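Local coordinates for protein EDTA monooxygenase (EDTA-degrading bacterium BNC1, PDB 5DQP) that probably acts as a flavin (FMN)-dependent monooxygenase of the bacterial luciferase-like family, taking part in the breakdown of the chelating agent EDTA, at residues 255-263 / 422-430; 237-248 / 371-379. All coordinates share one frame; numbering follows the deposited sequence.

Contact 1: 255-263 / 422-430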
loop_
_atom_site.group_PDB
_atom_site.type_symbol
_atom_site.label_atom_id
_atom_site.label_comp_id
_atom_site.label_asym_id
_atom_site.label_seq_id
_atom_site.Cartn_x
_atom_site.Cartn_y
_atom_site.Cartn_z
ATOM N N GLY A 255 -32.679 -3.328 0.062
ATOM C CA GLY A 255 -32.996 -2.153 -0.729
ATOM C C GLY A 255 -31.955 -1.744 -1.750
ATOM O O GLY A 255 -32.068 -0.645 -2.309
ATOM N N ARG A 256 -30.946 -2.583 -2.019
ATOM C CA ARG A 256 -29.896 -2.215 -2.965
ATOM C C ARG A 256 -30.396 -2.332 -4.399
ATOM O O ARG A 256 -31.355 -3.055 -4.676
ATOM C CB ARG A 256 -28.661 -3.085 -2.748
ATOM C CG ARG A 256 -28.044 -2.801 -1.393
ATOM C CD ARG A 256 -26.941 -3.741 -1.065
ATOM N NE ARG A 256 -25.803 -3.588 -1.966
ATOM C CZ ARG A 256 -24.828 -4.486 -2.050
ATOM N NH1 ARG A 256 -24.880 -5.576 -1.289
ATOM N NH2 ARG A 256 -23.815 -4.304 -2.885
ATOM N N PRO A 257 -29.794 -1.583 -5.325
ATOM C CA PRO A 257 -30.269 -1.614 -6.714
ATOM C C PRO A 257 -30.006 -2.962 -7.346
ATOM O O PRO A 257 -29.055 -3.661 -6.989
ATOM C CB PRO A 257 -29.444 -0.525 -7.408
ATOM C CG PRO A 257 -28.231 -0.330 -6.534
ATOM C CD PRO A 257 -28.666 -0.658 -5.128
ATOM N N GLU A 258 -30.855 -3.324 -8.302
ATOM C CA GLU A 258 -30.607 -4.530 -9.075
ATOM C C GLU A 258 -29.234 -4.447 -9.739
ATOM O O GLU A 258 -28.723 -3.361 -10.028
ATOM C CB GLU A 258 -31.692 -4.722 -10.138
ATOM C CG GLU A 258 -33.131 -4.670 -9.618
ATOM C CD GLU A 258 -33.447 -5.773 -8.614
ATOM O OE1 GLU A 258 -33.767 -5.444 -7.443
ATOM O OE2 GLU A 258 -33.377 -6.963 -9.000
ATOM N N GLY A 259 -28.644 -5.613 -10.002
ATOM C CA GLY A 259 -27.292 -5.651 -10.532
ATOM C C GLY A 259 -26.236 -5.178 -9.551
ATOM O O GLY A 259 -25.183 -4.693 -9.960
ATOM N N SER A 260 -26.501 -5.288 -8.261
ATOM C CA SER A 260 -25.579 -4.819 -7.242
ATOM C C SER A 260 -24.508 -5.845 -6.872
ATOM O O SER A 260 -23.535 -5.477 -6.211
ATOM C CB SER A 260 -26.368 -4.461 -5.984
ATOM O OG SER A 260 -26.896 -5.670 -5.429
ATOM N N THR A 261 -24.662 -7.111 -7.278
ATOM C CA THR A 261 -23.948 -8.243 -6.698
ATOM C C THR A 261 -23.544 -9.245 -7.778
ATOM O O THR A 261 -24.383 -9.724 -8.547
ATOM C CB THR A 261 -24.828 -8.950 -5.648
ATOM O OG1 THR A 261 -25.140 -8.040 -4.581
ATOM C CG2 THR A 261 -24.127 -10.197 -5.089
ATOM N N LEU A 262 -22.259 -9.561 -7.818
ATOM C CA LEU A 262 -21.712 -10.635 -8.629
ATOM C C LEU A 262 -21.168 -11.709 -7.696
ATOM O O LEU A 262 -20.554 -11.388 -6.673
ATOM C CB LEU A 262 -20.606 -10.107 -9.551
ATOM C CG LEU A 262 -20.987 -8.966 -10.511
ATOM C CD1 LEU A 262 -19.727 -8.430 -11.160
ATOM C CD2 LEU A 262 -21.933 -9.472 -11.581
ATOM N N VAL A 263 -21.426 -12.980 -8.034
ATOM C CA VAL A 263 -20.892 -14.138 -7.319
ATOM C C VAL A 263 -19.858 -14.838 -8.200
ATOM O O VAL A 263 -20.148 -15.208 -9.350
ATOM C CB VAL A 263 -22.012 -15.119 -6.911
ATOM C CG1 VAL A 263 -21.431 -16.353 -6.217
ATOM C CG2 VAL A 263 -23.037 -14.435 -6.025
ATOM N N LEU A 422 -17.345 -3.894 -14.248
ATOM C CA LEU A 422 -18.197 -4.891 -13.606
ATOM C C LEU A 422 -19.690 -4.599 -13.734
ATOM O O LEU A 422 -20.496 -5.422 -13.296
ATOM C CB LEU A 422 -17.825 -4.998 -12.124
ATOM C CG LEU A 422 -16.400 -5.510 -11.952
ATOM C CD1 LEU A 422 -16.076 -5.655 -10.481
ATOM C CD2 LEU A 422 -16.295 -6.850 -12.653
ATOM N N GLY A 423 -20.081 -3.454 -14.300
ATOM C CA GLY A 423 -21.491 -3.180 -14.482
ATOM C C GLY A 423 -22.214 -2.820 -13.209
ATOM O O GLY A 423 -23.425 -2.999 -13.131
ATOM N N LEU A 424 -21.504 -2.303 -12.204
ATOM C CA LEU A 424 -22.049 -2.032 -10.880
ATOM C C LEU A 424 -22.621 -0.620 -10.779
ATOM O O LEU A 424 -22.240 0.274 -11.538
ATOM C CB LEU A 424 -20.962 -2.229 -9.829
ATOM C CG LEU A 424 -20.486 -3.673 -9.599
ATOM C CD1 LEU A 424 -19.215 -3.647 -8.758
ATOM C CD2 LEU A 424 -21.581 -4.569 -8.933
ATOM N N PRO A 425 -23.552 -0.398 -9.845
ATOM C CA PRO A 425 -24.079 0.957 -9.616
ATOM C C PRO A 425 -22.965 1.950 -9.332
ATOM O O PRO A 425 -22.020 1.652 -8.599
ATOM C CB PRO A 425 -24.972 0.793 -8.378
ATOM C CG PRO A 425 -25.103 -0.676 -8.151
ATOM C CD PRO A 425 -23.915 -1.320 -8.759
ATOM N N ARG A 426 -23.096 3.156 -9.883
ATOM C CA ARG A 426 -22.143 4.208 -9.535
ATOM C C ARG A 426 -22.201 4.531 -8.049
ATOM O O ARG A 426 -21.178 4.865 -7.437
ATOM C CB ARG A 426 -22.405 5.473 -10.355
ATOM C CG ARG A 426 -21.422 6.613 -10.030
ATOM C CD ARG A 426 -21.663 7.881 -10.858
ATOM N NE ARG A 426 -21.536 7.643 -12.294
ATOM C CZ ARG A 426 -22.562 7.632 -13.143
ATOM N NH1 ARG A 426 -23.796 7.860 -12.703
ATOM N NH2 ARG A 426 -22.357 7.403 -14.436
ATOM N N ASN A 427 -23.387 4.427 -7.452
ATOM C CA ASN A 427 -23.630 4.760 -6.053
ATOM C C ASN A 427 -24.186 3.501 -5.401
ATOM O O ASN A 427 -25.405 3.349 -5.255
ATOM C CB ASN A 427 -24.580 5.952 -5.958
ATOM C CG ASN A 427 -24.803 6.422 -4.544
ATOM O OD1 ASN A 427 -24.512 5.713 -3.589
ATOM N ND2 ASN A 427 -25.339 7.631 -4.403
ATOM N N PRO A 428 -23.319 2.574 -4.993
ATOM C CA PRO A 428 -23.811 1.250 -4.579
ATOM C C PRO A 428 -24.666 1.278 -3.331
ATOM O O PRO A 428 -25.471 0.359 -3.129
ATOM C CB PRO A 428 -22.518 0.448 -4.355
ATOM C CG PRO A 428 -21.498 1.519 -3.960
ATOM C CD PRO A 428 -21.857 2.709 -4.829
ATOM N N LEU A 429 -24.514 2.282 -2.470
ATOM C CA LEU A 429 -25.294 2.326 -1.239
ATOM C C LEU A 429 -26.521 3.220 -1.338
ATOM O O LEU A 429 -27.565 2.880 -0.772
ATOM C CB LEU A 429 -24.411 2.777 -0.073
ATOM C CG LEU A 429 -23.486 1.650 0.400
ATOM C CD1 LEU A 429 -22.701 2.057 1.632
ATOM C CD2 LEU A 429 -24.289 0.378 0.674
ATOM N N GLY A 430 -26.423 4.344 -2.049
ATOM C CA GLY A 430 -27.563 5.214 -2.300
ATOM C C GLY A 430 -28.499 4.711 -3.392
ATOM O O GLY A 430 -28.721 3.503 -3.541
HETATM O O HOH W 1 -25.772 -2.130 -11.775
#

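Contact 2: 237-248 / 371-379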
loop_
_atom_site.group_PDB
_atom_site.type_symbol
_atom_site.label_atom_id
_atom_site.label_comp_id
_atom_site.label_asym_id
_atom_site.label_seq_id
_atom_site.Cartn_x
_atom_site.Cartn_y
_atom_site.Cartn_z
ATOM N N LYS A 237 -22.987 -27.653 -8.495
ATOM C CA LYS A 237 -23.684 -26.676 -9.321
ATOM C C LYS A 237 -25.050 -26.300 -8.754
ATOM O O LYS A 237 -25.377 -25.101 -8.764
ATOM C CB LYS A 237 -23.816 -27.209 -10.749
ATOM C CG LYS A 237 -24.365 -26.205 -11.752
ATOM C CD LYS A 237 -23.906 -26.572 -13.140
ATOM C CE LYS A 237 -25.043 -26.603 -14.145
ATOM N NZ LYS A 237 -25.630 -27.955 -14.169
ATOM N N PRO A 238 -25.891 -27.236 -8.279
ATOM C CA PRO A 238 -27.159 -26.813 -7.644
ATOM C C PRO A 238 -26.959 -25.932 -6.426
ATOM O O PRO A 238 -27.633 -24.907 -6.286
ATOM C CB PRO A 238 -27.824 -28.146 -7.269
ATOM C CG PRO A 238 -27.291 -29.104 -8.290
ATOM C CD PRO A 238 -25.838 -28.703 -8.462
ATOM N N ALA A 239 -26.051 -26.296 -5.527
ATOM C CA ALA A 239 -25.747 -25.393 -4.432
ATOM C C ALA A 239 -25.130 -24.090 -4.945
ATOM O O ALA A 239 -25.234 -23.060 -4.279
ATOM C CB ALA A 239 -24.830 -26.085 -3.427
ATOM N N GLY A 240 -24.511 -24.104 -6.123
ATOM C CA GLY A 240 -24.047 -22.854 -6.707
ATOM C C GLY A 240 -25.198 -21.943 -7.088
ATOM O O GLY A 240 -25.180 -20.745 -6.801
ATOM N N ARG A 241 -26.205 -22.500 -7.771
ATOM C CA ARG A 241 -27.373 -21.721 -8.168
ATOM C C ARG A 241 -28.134 -21.208 -6.957
ATOM O O ARG A 241 -28.574 -20.053 -6.933
ATOM C CB ARG A 241 -28.282 -22.567 -9.056
ATOM C CG ARG A 241 -27.814 -22.664 -10.500
ATOM C CD ARG A 241 -28.426 -23.861 -11.218
ATOM N NE ARG A 241 -29.831 -24.045 -10.868
ATOM C CZ ARG A 241 -30.846 -23.553 -11.571
ATOM N NH1 ARG A 241 -30.611 -22.850 -12.674
ATOM N NH2 ARG A 241 -32.094 -23.767 -11.174
ATOM N N ARG A 242 -28.316 -22.067 -5.953
ATOM C CA ARG A 242 -28.928 -21.663 -4.693
ATOM C C ARG A 242 -28.200 -20.471 -4.083
ATOM O O ARG A 242 -28.824 -19.499 -3.634
ATOM C CB ARG A 242 -28.914 -22.858 -3.734
ATOM C CG ARG A 242 -29.638 -22.639 -2.397
ATOM C CD ARG A 242 -29.565 -23.871 -1.450
ATOM N NE ARG A 242 -29.124 -25.114 -2.099
ATOM C CZ ARG A 242 -29.892 -25.865 -2.887
ATOM N NH1 ARG A 242 -31.146 -25.491 -3.136
ATOM N NH2 ARG A 242 -29.405 -26.983 -3.439
ATOM N N PHE A 243 -26.869 -20.538 -4.040
ATOM C CA PHE A 243 -26.101 -19.494 -3.372
ATOM C C PHE A 243 -26.237 -18.163 -4.110
ATOM O O PHE A 243 -26.445 -17.124 -3.479
ATOM C CB PHE A 243 -24.641 -19.922 -3.247
ATOM C CG PHE A 243 -23.781 -18.930 -2.541
ATOM C CD1 PHE A 243 -23.680 -18.945 -1.152
ATOM C CD2 PHE A 243 -23.069 -17.980 -3.255
ATOM C CE1 PHE A 243 -22.893 -18.022 -0.479
ATOM C CE2 PHE A 243 -22.266 -17.047 -2.592
ATOM C CZ PHE A 243 -22.174 -17.073 -1.196
ATOM N N VAL A 244 -26.180 -18.188 -5.447
ATOM C CA VAL A 244 -26.391 -16.978 -6.241
ATOM C C VAL A 244 -27.781 -16.411 -5.985
ATOM O O VAL A 244 -27.941 -15.212 -5.740
ATOM C CB VAL A 244 -26.179 -17.266 -7.741
ATOM C CG1 VAL A 244 -26.660 -16.079 -8.597
ATOM C CG2 VAL A 244 -24.723 -17.616 -8.038
ATOM N N ALA A 245 -28.814 -17.262 -6.059
ATOM C CA ALA A 245 -30.174 -16.764 -5.883
ATOM C C ALA A 245 -30.345 -16.113 -4.514
ATOM O O ALA A 245 -30.965 -15.050 -4.404
ATOM C CB ALA A 245 -31.190 -17.893 -6.068
ATOM N N GLU A 246 -29.815 -16.747 -3.460
ATOM C CA GLU A 246 -29.888 -16.195 -2.104
ATOM C C GLU A 246 -29.050 -14.934 -1.932
ATOM O O GLU A 246 -29.423 -14.062 -1.140
ATOM C CB GLU A 246 -29.431 -17.229 -1.066
ATOM C CG GLU A 246 -30.354 -18.438 -0.940
ATOM C CD GLU A 246 -29.882 -19.436 0.107
ATOM O OE1 GLU A 246 -30.384 -20.583 0.099
ATOM O OE2 GLU A 246 -29.010 -19.077 0.934
ATOM N N ALA A 247 -27.915 -14.824 -2.627
ATOM C CA ALA A 247 -27.142 -13.582 -2.574
ATOM C C ALA A 247 -27.930 -12.443 -3.197
ATOM O O ALA A 247 -28.038 -11.352 -2.621
ATOM C CB ALA A 247 -25.793 -13.748 -3.283
ATOM N N ARG A 248 -28.489 -12.682 -4.382
ATOM C CA ARG A 248 -29.251 -11.635 -5.051
ATOM C C ARG A 248 -30.462 -11.234 -4.230
ATOM O O ARG A 248 -30.802 -10.050 -4.156
ATOM C CB ARG A 248 -29.703 -12.104 -6.428
ATOM C CG ARG A 248 -28.563 -12.312 -7.360
ATOM C CD ARG A 248 -29.067 -12.804 -8.685
ATOM N NE ARG A 248 -27.977 -13.011 -9.626
ATOM C CZ ARG A 248 -28.146 -13.494 -10.853
ATOM N NH1 ARG A 248 -29.367 -13.793 -11.274
ATOM N NH2 ARG A 248 -27.102 -13.684 -11.653
ATOM N N ASP A 371 -20.865 -23.844 -18.513
ATOM C CA ASP A 371 -21.997 -24.562 -17.951
ATOM C C ASP A 371 -22.489 -23.887 -16.679
ATOM O O ASP A 371 -23.688 -23.616 -16.525
ATOM C CB ASP A 371 -21.616 -26.020 -17.668
ATOM C CG ASP A 371 -22.832 -26.851 -17.232
ATOM O OD1 ASP A 371 -23.910 -26.659 -17.839
ATOM O OD2 ASP A 371 -22.739 -27.652 -16.277
ATOM N N TRP A 372 -21.570 -23.586 -15.756
ATOM C CA TRP A 372 -21.973 -22.913 -14.523
ATOM C C TRP A 372 -22.528 -21.531 -14.812
ATOM O O TRP A 372 -23.585 -21.145 -14.287
ATOM C CB TRP A 372 -20.797 -22.799 -13.559
ATOM C CG TRP A 372 -20.586 -24.014 -12.699
ATOM C CD1 TRP A 372 -20.367 -25.290 -13.125
ATOM C CD2 TRP A 372 -20.518 -24.049 -11.268
ATOM N NE1 TRP A 372 -20.164 -26.122 -12.047
ATOM C CE2 TRP A 372 -20.257 -25.387 -10.895
ATOM C CE3 TRP A 372 -20.663 -23.086 -10.268
ATOM C CZ2 TRP A 372 -20.129 -25.780 -9.565
ATOM C CZ3 TRP A 372 -20.539 -23.471 -8.945
ATOM C CH2 TRP A 372 -20.271 -24.813 -8.602
ATOM N N TRP A 373 -21.810 -20.766 -15.644
ATOM C CA TRP A 373 -22.138 -19.359 -15.851
ATOM C C TRP A 373 -23.531 -19.187 -16.436
ATOM O O TRP A 373 -24.302 -18.331 -15.981
ATOM C CB TRP A 373 -21.091 -18.703 -16.760
ATOM C CG TRP A 373 -21.521 -17.343 -17.279
ATOM C CD1 TRP A 373 -21.501 -16.153 -16.604
ATOM C CD2 TRP A 373 -22.011 -17.050 -18.583
ATOM N NE1 TRP A 373 -21.962 -15.141 -17.404
ATOM C CE2 TRP A 373 -22.280 -15.666 -18.628
ATOM C CE3 TRP A 373 -22.255 -17.828 -19.725
ATOM C CZ2 TRP A 373 -22.794 -15.046 -19.758
ATOM C CZ3 TRP A 373 -22.764 -17.212 -20.840
ATOM C CH2 TRP A 373 -23.005 -15.831 -20.860
ATOM N N GLN A 374 -23.877 -20.004 -17.438
ATOM C CA GLN A 374 -25.154 -19.840 -18.123
ATOM C C GLN A 374 -26.332 -20.333 -17.294
ATOM O O GLN A 374 -27.443 -19.811 -17.423
ATOM C CB GLN A 374 -25.134 -20.576 -19.462
ATOM C CG GLN A 374 -26.088 -19.980 -20.459
ATOM C CD GLN A 374 -25.895 -20.584 -21.809
ATOM O OE1 GLN A 374 -26.097 -21.783 -21.987
ATOM N NE2 GLN A 374 -25.484 -19.770 -22.778
ATOM N N ASP A 375 -26.124 -21.343 -16.475
ATOM C CA ASP A 375 -27.150 -21.807 -15.567
ATOM C C ASP A 375 -27.199 -20.971 -14.291
ATOM O O ASP A 375 -27.873 -21.354 -13.329
ATOM C CB ASP A 375 -26.920 -23.292 -15.256
ATOM C CG ASP A 375 -27.211 -24.192 -16.464
ATOM O OD1 ASP A 375 -27.909 -23.725 -17.395
ATOM O OD2 ASP A 375 -26.755 -25.355 -16.495
ATOM N N GLU A 376 -26.452 -19.867 -14.255
ATOM C CA GLU A 376 -26.516 -18.914 -13.159
ATOM C C GLU A 376 -26.076 -19.524 -11.839
ATOM O O GLU A 376 -26.595 -19.167 -10.774
ATOM C CB GLU A 376 -27.923 -18.341 -13.029
ATOM C CG GLU A 376 -28.531 -17.949 -14.370
ATOM C CD GLU A 376 -28.513 -16.450 -14.635
ATOM O OE1 GLU A 376 -28.489 -16.063 -15.827
ATOM O OE2 GLU A 376 -28.534 -15.658 -13.664
ATOM N N ALA A 377 -25.153 -20.479 -11.891
ATOM C CA ALA A 377 -24.449 -20.891 -10.688
ATOM C C ALA A 377 -23.242 -20.011 -10.418
ATOM O O ALA A 377 -22.529 -20.239 -9.433
ATOM C CB ALA A 377 -24.014 -22.352 -10.791
ATOM N N ALA A 378 -23.020 -19.001 -11.256
ATOM C CA ALA A 378 -21.847 -18.135 -11.195
ATOM C C ALA A 378 -22.075 -16.946 -12.115
ATOM O O ALA A 378 -22.692 -17.087 -13.172
ATOM C CB ALA A 378 -20.595 -18.899 -11.639
ATOM N N ASP A 379 -21.572 -15.777 -11.715
ATOM C CA ASP A 379 -21.439 -14.672 -12.660
ATOM C C ASP A 379 -20.053 -14.614 -13.307
ATOM O O ASP A 379 -19.828 -13.781 -14.194
ATOM C CB ASP A 379 -21.754 -13.341 -11.963
ATOM C CG ASP A 379 -23.140 -13.348 -11.310
ATOM O OD1 ASP A 379 -24.141 -13.308 -12.062
ATOM O OD2 ASP A 379 -23.235 -13.430 -10.059
HETATM O O HOH W 2 -22.211 -19.888 -6.731
HETATM O O HOH W 3 -29.017 -18.812 -9.553
HETATM O O HOH W 4 -25.270 -12.250 -9.066
#

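Contact 1: 255-263 / 422-430
The carbonyl O of Pro-428 faces the edge of the Arg-256 guanidinium, near its plane, 4.1 Å from NE and too far for a hydrogen bond. Over the centre of one face sits the hydroxyl OG of Ser-260, 4.0 Å above the plane, also sharing a hydrogen bond with OG1 of Thr-261. A bend at chi3 (65°) turns the arginine so that NH1 bonds O of Ser-224 and NH2 bonds O of Gly-227, fixing the rotation of the guanidinium; a long chain with several donors suits a place walled by backbone oxygens. Two proline rings make the closest apolar touch, CG of Pro-257 lying 3.5 Å from CG of Pro-425. Proline suits both places: it has no backbone N-H to leave unpaired, and its rigid ring offers a compact apolar surface where the chain is neither helix nor strand. The polar link is one bridging water that donates both its hydrogens, to O of Gly-259 (3.2 Å) and O of Gly-423 (2.8 Å), joining two acceptors that could not bond each other.

In the TIM barrel of this family, residues 255-263 lead from helix 237-253 into strand 262-271, and the C-terminal tail 422-430 packs along this connection. Gly-255 and Gly-423 both end helices in Schellman motifs, where positive phi favours glycine. CD2 of Leu-424 reaches 3.5 Å from O of Ser-260, and CD of Pro-425 rests against O of Gly-259. Where the strand begins, CD1 of Leu-262 packs 4.0 Å from CB of Leu-422; both leucines touch Tyr-7 and Leu-422 also Ile-229, so branched apolar chains suit this place against the barrel strands. At the poorly ordered chain end OD1 of Asn-427 accepts from N of Gly-430 (2.8 Å, donor above the carbonyl plane), a less certain Asx motif.

Contact 2: 237-248 / 371-379
With CG anti to the backbone N (chi1 -172°), Lys-237 runs past the Trp-372 indole, then bends at chi3 and chi4 to lay CE against OD2 of Asp-371 (3.3 Å) and OD2 of Asp-375 (3.2 Å), with NZ farther off in loose ion pairs. Its CA lies over one face of the six-membered ring, a CH-pi contact 4.0 Å from the centroid. Extended from CG to NE, Arg-248 sets NH1 and NH2 on OE2 of Glu-376, end-on, the carboxylate turned 83° from the guanidinium. NH2 also takes the syn lone pair of Asp-379 OD1 (3.0 Å), nearly coplanar; a water links NE to OD2, which accepts from N of Val-263. Val-244 CG1 lies 3.4 Å above one guanidinium face, toward the rim, and CG2 packs on the backbone of Glu-376 and Ala-377. Glycine suits position 240, where any CB would strike the Trp-372 ring and the Ala-377 methyl. Arg-241 NH1 bonds Asp-375 O at 3.2 Å, and waters bridge Gly-240 O to Ala-377 O and Arg-241 O to Glu-376 O. Glu-376, at positive phi, is the C' residue of the Schellman motif that ends helix 362-374 and leads into strand 380-383 of this TIM barrel.

From the N terminus, the chain reaches helix 237-253, whose residues 237-248 open contact 2, and turns through 255-263, the first half of contact 1, into strand 262-271. It returns at 371-379 to close contact 2, a loop of 122 intervening residues, and only at 422-430, the C-terminal end, does it close contact 1, a loop of 158. The two loops therefore cross instead of nesting. Contact 2 ties helix 237-253 to the turn between helix 362-374 and strand 380-383; contact 1 lays the tail along the loop between helix 237-253 and strand 262-271. They meet where strand 262-271 reaches contact 2, Val-263 packing on Phe-243 and Val-244; the centres of the two contacts lie about 18 Å apart.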